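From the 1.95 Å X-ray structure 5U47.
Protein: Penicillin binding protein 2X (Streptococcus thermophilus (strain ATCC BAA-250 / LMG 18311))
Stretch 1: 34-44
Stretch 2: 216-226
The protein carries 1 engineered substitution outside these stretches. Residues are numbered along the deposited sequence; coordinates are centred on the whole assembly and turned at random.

Stretch 1 34-44: TIYDRNGNVLA
Stretch 2 216-226: KNIYTTLSAPL

Residues 34-38 and 217-221 run parallel in register, with CA-CA separations of 4.8 Å for Thr34 CA to Asn217 CA, 4.6 Å for Tyr36 CA to Tyr219 CA and 4.9 Å for Arg38 CA to Thr221 CA. Strand angles prevail, as at Ile35 (phi/psi -106/125) and Ile218 (-120/119). The ladder alternates: Ile218 N donates to Thr34 O (2.9 Å), Tyr36 N to Ile218 O (2.8 Å) and Thr220 N to Tyr36 O (2.8 Å). Asn217 extends it with its side chain: chi1 -65° (m) and chi2 -29° bring Asn217 OD1 to 2.9 Å from Thr34 N, at a nearly linear 174°.

Ile35 and Ile218, both chi1 m, project from one face; Tyr36 and Tyr219 project from the other. The tyrosines share chi1 m (-65° and -68°) but have chi2 of -76° and 77°. Their rings form an offset stack, centroids 4.5 Å apart and planes at 22°, with Tyr36 CD2 over the Tyr219 face, 3.5 Å from Tyr219 CZ. Gly40 CA lies at that ring's edge, 3.8 Å from Tyr219 CE2.

Thr220 adopts chi1 66° (p), which lets Thr220 OG1 donate to Tyr36 O (2.8 Å), an acceptor that also takes Thr220 N; Thr220 OG1 also accepts a weak bond from Leu222 N (3.4 Å).

Beyond the ladder, Asp37 (chi1 89°, p; chi2 -29°) opens a type I turn ending at Gly40, whose phi/psi of 88/12 suits glycine. Asp37 OD1 accepts from Asn39 N (2.9 Å) and Asn41 N (2.8 Å), while Asp37 OD2 accepts from Ala224 N (2.9 Å, 170°), tying the turn to the first helical residue.

Arg38 N donates to Leu222 O (2.8 Å, 165°). The Arg38 side chain, p, t, m with chi4 102°, brings NH1 to 2.8 Å from Thr221 O, which lies near the guanidinium plane at its edge. Leu43 (m, t) points toward stretch 2, Leu43 CD1 lying 4.2 Å from CD1 of Leu222, also m, t.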

# COMPACT_ATOMS: atom_id res chain seq x y z
N THR A 34 -9.34 -7.07 -12.81
CA THR A 34 -9.95 -5.88 -12.29
C THR A 34 -9.49 -5.69 -10.86
O THR A 34 -9.31 -6.68 -10.14
CB THR A 34 -11.49 -6.02 -12.33
OG1 THR A 34 -11.90 -6.05 -13.68
CG2 THR A 34 -12.20 -4.88 -11.63
N ILE A 35 -9.31 -4.44 -10.46
CA ILE A 35 -8.96 -4.08 -9.09
C ILE A 35 -10.22 -3.50 -8.49
O ILE A 35 -10.81 -2.53 -9.05
CB ILE A 35 -7.82 -3.04 -9.03
CG1 ILE A 35 -6.56 -3.63 -9.66
CG2 ILE A 35 -7.54 -2.66 -7.57
CD1 ILE A 35 -5.46 -2.62 -9.92
N TYR A 36 -10.63 -4.08 -7.37
CA TYR A 36 -11.84 -3.69 -6.66
C TYR A 36 -11.55 -3.16 -5.26
O TYR A 36 -10.45 -3.35 -4.71
CB TYR A 36 -12.73 -4.93 -6.45
CG TYR A 36 -13.30 -5.59 -7.68
CD1 TYR A 36 -14.38 -5.03 -8.37
CD2 TYR A 36 -12.82 -6.82 -8.12
CE1 TYR A 36 -14.94 -5.66 -9.46
CE2 TYR A 36 -13.36 -7.45 -9.22
CZ TYR A 36 -14.43 -6.87 -9.89
OH TYR A 36 -14.95 -7.47 -10.98
N ASP A 37 -12.53 -2.51 -4.67
CA ASP A 37 -12.44 -2.17 -3.29
C ASP A 37 -12.88 -3.47 -2.52
O ASP A 37 -13.16 -4.51 -3.15
CB ASP A 37 -13.25 -0.91 -2.93
CG ASP A 37 -14.69 -1.20 -2.53
OD1 ASP A 37 -15.28 -2.18 -3.01
OD2 ASP A 37 -15.22 -0.42 -1.74
N ARG A 38 -12.96 -3.40 -1.21
CA ARG A 38 -13.26 -4.58 -0.38
C ARG A 38 -14.64 -5.22 -0.61
O ARG A 38 -14.83 -6.39 -0.27
CB ARG A 38 -13.06 -4.25 1.11
CG ARG A 38 -14.09 -3.28 1.67
CD ARG A 38 -13.73 -2.80 3.06
NE ARG A 38 -13.74 -3.89 4.04
CZ ARG A 38 -12.68 -4.53 4.54
NH1 ARG A 38 -11.43 -4.18 4.22
NH2 ARG A 38 -12.88 -5.50 5.44
N ASN A 39 -15.58 -4.46 -1.20
CA ASN A 39 -16.94 -4.93 -1.46
C ASN A 39 -17.27 -5.02 -2.94
O ASN A 39 -18.45 -5.02 -3.29
CB ASN A 39 -17.95 -4.03 -0.74
CG ASN A 39 -17.94 -4.24 0.75
OD1 ASN A 39 -18.00 -5.37 1.22
ND2 ASN A 39 -17.90 -3.17 1.49
N GLY A 40 -16.26 -5.04 -3.81
CA GLY A 40 -16.51 -5.17 -5.24
C GLY A 40 -16.76 -3.91 -6.06
O GLY A 40 -17.19 -4.01 -7.20
N ASN A 41 -16.51 -2.73 -5.50
CA ASN A 41 -16.62 -1.49 -6.28
C ASN A 41 -15.40 -1.42 -7.18
O ASN A 41 -14.27 -1.58 -6.70
CB ASN A 41 -16.69 -0.27 -5.37
CG ASN A 41 -17.96 -0.24 -4.56
OD1 ASN A 41 -17.96 -0.63 -3.40
ND2 ASN A 41 -19.06 0.17 -5.18
N VAL A 42 -15.63 -1.17 -8.46
CA VAL A 42 -14.54 -1.15 -9.45
C VAL A 42 -13.61 0.05 -9.25
O VAL A 42 -14.08 1.19 -9.15
CB VAL A 42 -15.08 -1.16 -10.89
CG1 VAL A 42 -13.95 -1.04 -11.92
CG2 VAL A 42 -15.89 -2.43 -11.15
N LEU A 43 -12.31 -0.24 -9.14
CA LEU A 43 -11.27 0.81 -9.01
C LEU A 43 -10.44 0.95 -10.28
O LEU A 43 -10.03 2.07 -10.62
CB LEU A 43 -10.34 0.55 -7.83
CG LEU A 43 -10.99 0.33 -6.47
CD1 LEU A 43 -9.94 0.18 -5.37
CD2 LEU A 43 -11.99 1.45 -6.14
N ALA A 44 -10.19 -0.17 -10.96
CA ALA A 44 -9.47 -0.20 -12.23
C ALA A 44 -9.93 -1.42 -13.04
O ALA A 44 -9.97 -2.53 -12.52
CB ALA A 44 -7.96 -0.26 -12.03
N LYS A 216 -6.15 -12.50 -12.82
CA LYS A 216 -6.93 -12.65 -11.60
C LYS A 216 -7.41 -11.29 -11.13
O LYS A 216 -6.78 -10.27 -11.40
CB LYS A 216 -6.09 -13.35 -10.54
CG LYS A 216 -5.79 -14.81 -10.91
CD LYS A 216 -4.84 -15.46 -9.95
CE LYS A 216 -4.57 -16.92 -10.34
NZ LYS A 216 -3.60 -17.56 -9.38
N ASN A 217 -8.56 -11.27 -10.49
CA ASN A 217 -9.06 -10.01 -9.94
C ASN A 217 -8.49 -9.80 -8.52
O ASN A 217 -8.26 -10.77 -7.77
CB ASN A 217 -10.59 -10.00 -9.90
CG ASN A 217 -11.21 -10.04 -11.29
OD1 ASN A 217 -10.64 -9.57 -12.27
ND2 ASN A 217 -12.39 -10.61 -11.36
N ILE A 218 -8.26 -8.54 -8.17
CA ILE A 218 -7.73 -8.20 -6.85
C ILE A 218 -8.71 -7.33 -6.13
O ILE A 218 -9.06 -6.27 -6.64
CB ILE A 218 -6.38 -7.45 -6.97
CG1 ILE A 218 -5.33 -8.30 -7.69
CG2 ILE A 218 -5.87 -7.03 -5.59
CD1 ILE A 218 -4.86 -9.50 -6.92
N TYR A 219 -9.19 -7.80 -4.98
CA TYR A 219 -10.03 -7.02 -4.11
C TYR A 219 -9.11 -6.43 -3.06
O TYR A 219 -8.52 -7.15 -2.27
CB TYR A 219 -11.09 -7.89 -3.41
CG TYR A 219 -12.14 -8.43 -4.36
CD1 TYR A 219 -11.87 -9.50 -5.19
CD2 TYR A 219 -13.41 -7.87 -4.41
CE1 TYR A 219 -12.83 -10.01 -6.07
CE2 TYR A 219 -14.38 -8.37 -5.30
CZ TYR A 219 -14.08 -9.44 -6.11
OH TYR A 219 -15.02 -9.93 -6.97
N THR A 220 -8.97 -5.11 -3.07
CA THR A 220 -8.17 -4.45 -2.08
C THR A 220 -8.96 -4.33 -0.78
O THR A 220 -10.18 -4.62 -0.73
CB THR A 220 -7.72 -3.05 -2.53
OG1 THR A 220 -8.85 -2.19 -2.66
CG2 THR A 220 -6.97 -3.14 -3.83
N THR A 221 -8.27 -3.91 0.27
CA THR A 221 -8.89 -3.71 1.58
C THR A 221 -9.60 -2.36 1.67
O THR A 221 -10.31 -2.10 2.64
CB THR A 221 -7.82 -3.75 2.69
OG1 THR A 221 -6.77 -2.85 2.36
CG2 THR A 221 -7.27 -5.14 2.82
N LEU A 222 -9.40 -1.50 0.67
CA LEU A 222 -10.00 -0.16 0.68
C LEU A 222 -11.53 -0.18 0.69
O LEU A 222 -12.15 -1.08 0.17
CB LEU A 222 -9.56 0.67 -0.53
CG LEU A 222 -8.09 0.98 -0.80
CD1 LEU A 222 -8.01 1.85 -2.05
CD2 LEU A 222 -7.39 1.66 0.36
N SER A 223 -12.09 0.82 1.36
CA SER A 223 -13.51 1.08 1.38
C SER A 223 -13.72 2.29 0.50
O SER A 223 -13.33 3.41 0.88
CB SER A 223 -13.95 1.42 2.79
OG SER A 223 -15.27 1.92 2.82
N ALA A 224 -14.31 2.09 -0.68
CA ALA A 224 -14.54 3.23 -1.58
C ALA A 224 -15.28 4.41 -0.94
O ALA A 224 -14.85 5.56 -1.13
CB ALA A 224 -15.19 2.80 -2.90
N PRO A 225 -16.36 4.15 -0.16
CA PRO A 225 -17.06 5.27 0.49
C PRO A 225 -16.15 6.06 1.43
O PRO A 225 -16.15 7.30 1.41
CB PRO A 225 -18.19 4.58 1.29
CG PRO A 225 -18.40 3.27 0.61
CD PRO A 225 -17.09 2.88 0.00
N LEU A 226 -15.39 5.35 2.26
CA LEU A 226 -14.50 6.02 3.20
C LEU A 226 -13.40 6.75 2.45
O LEU A 226 -13.06 7.89 2.79
CB LEU A 226 -13.86 5.02 4.16
CG LEU A 226 -12.99 5.64 5.25
CD1 LEU A 226 -13.83 6.52 6.14
CD2 LEU A 226 -12.30 4.56 6.07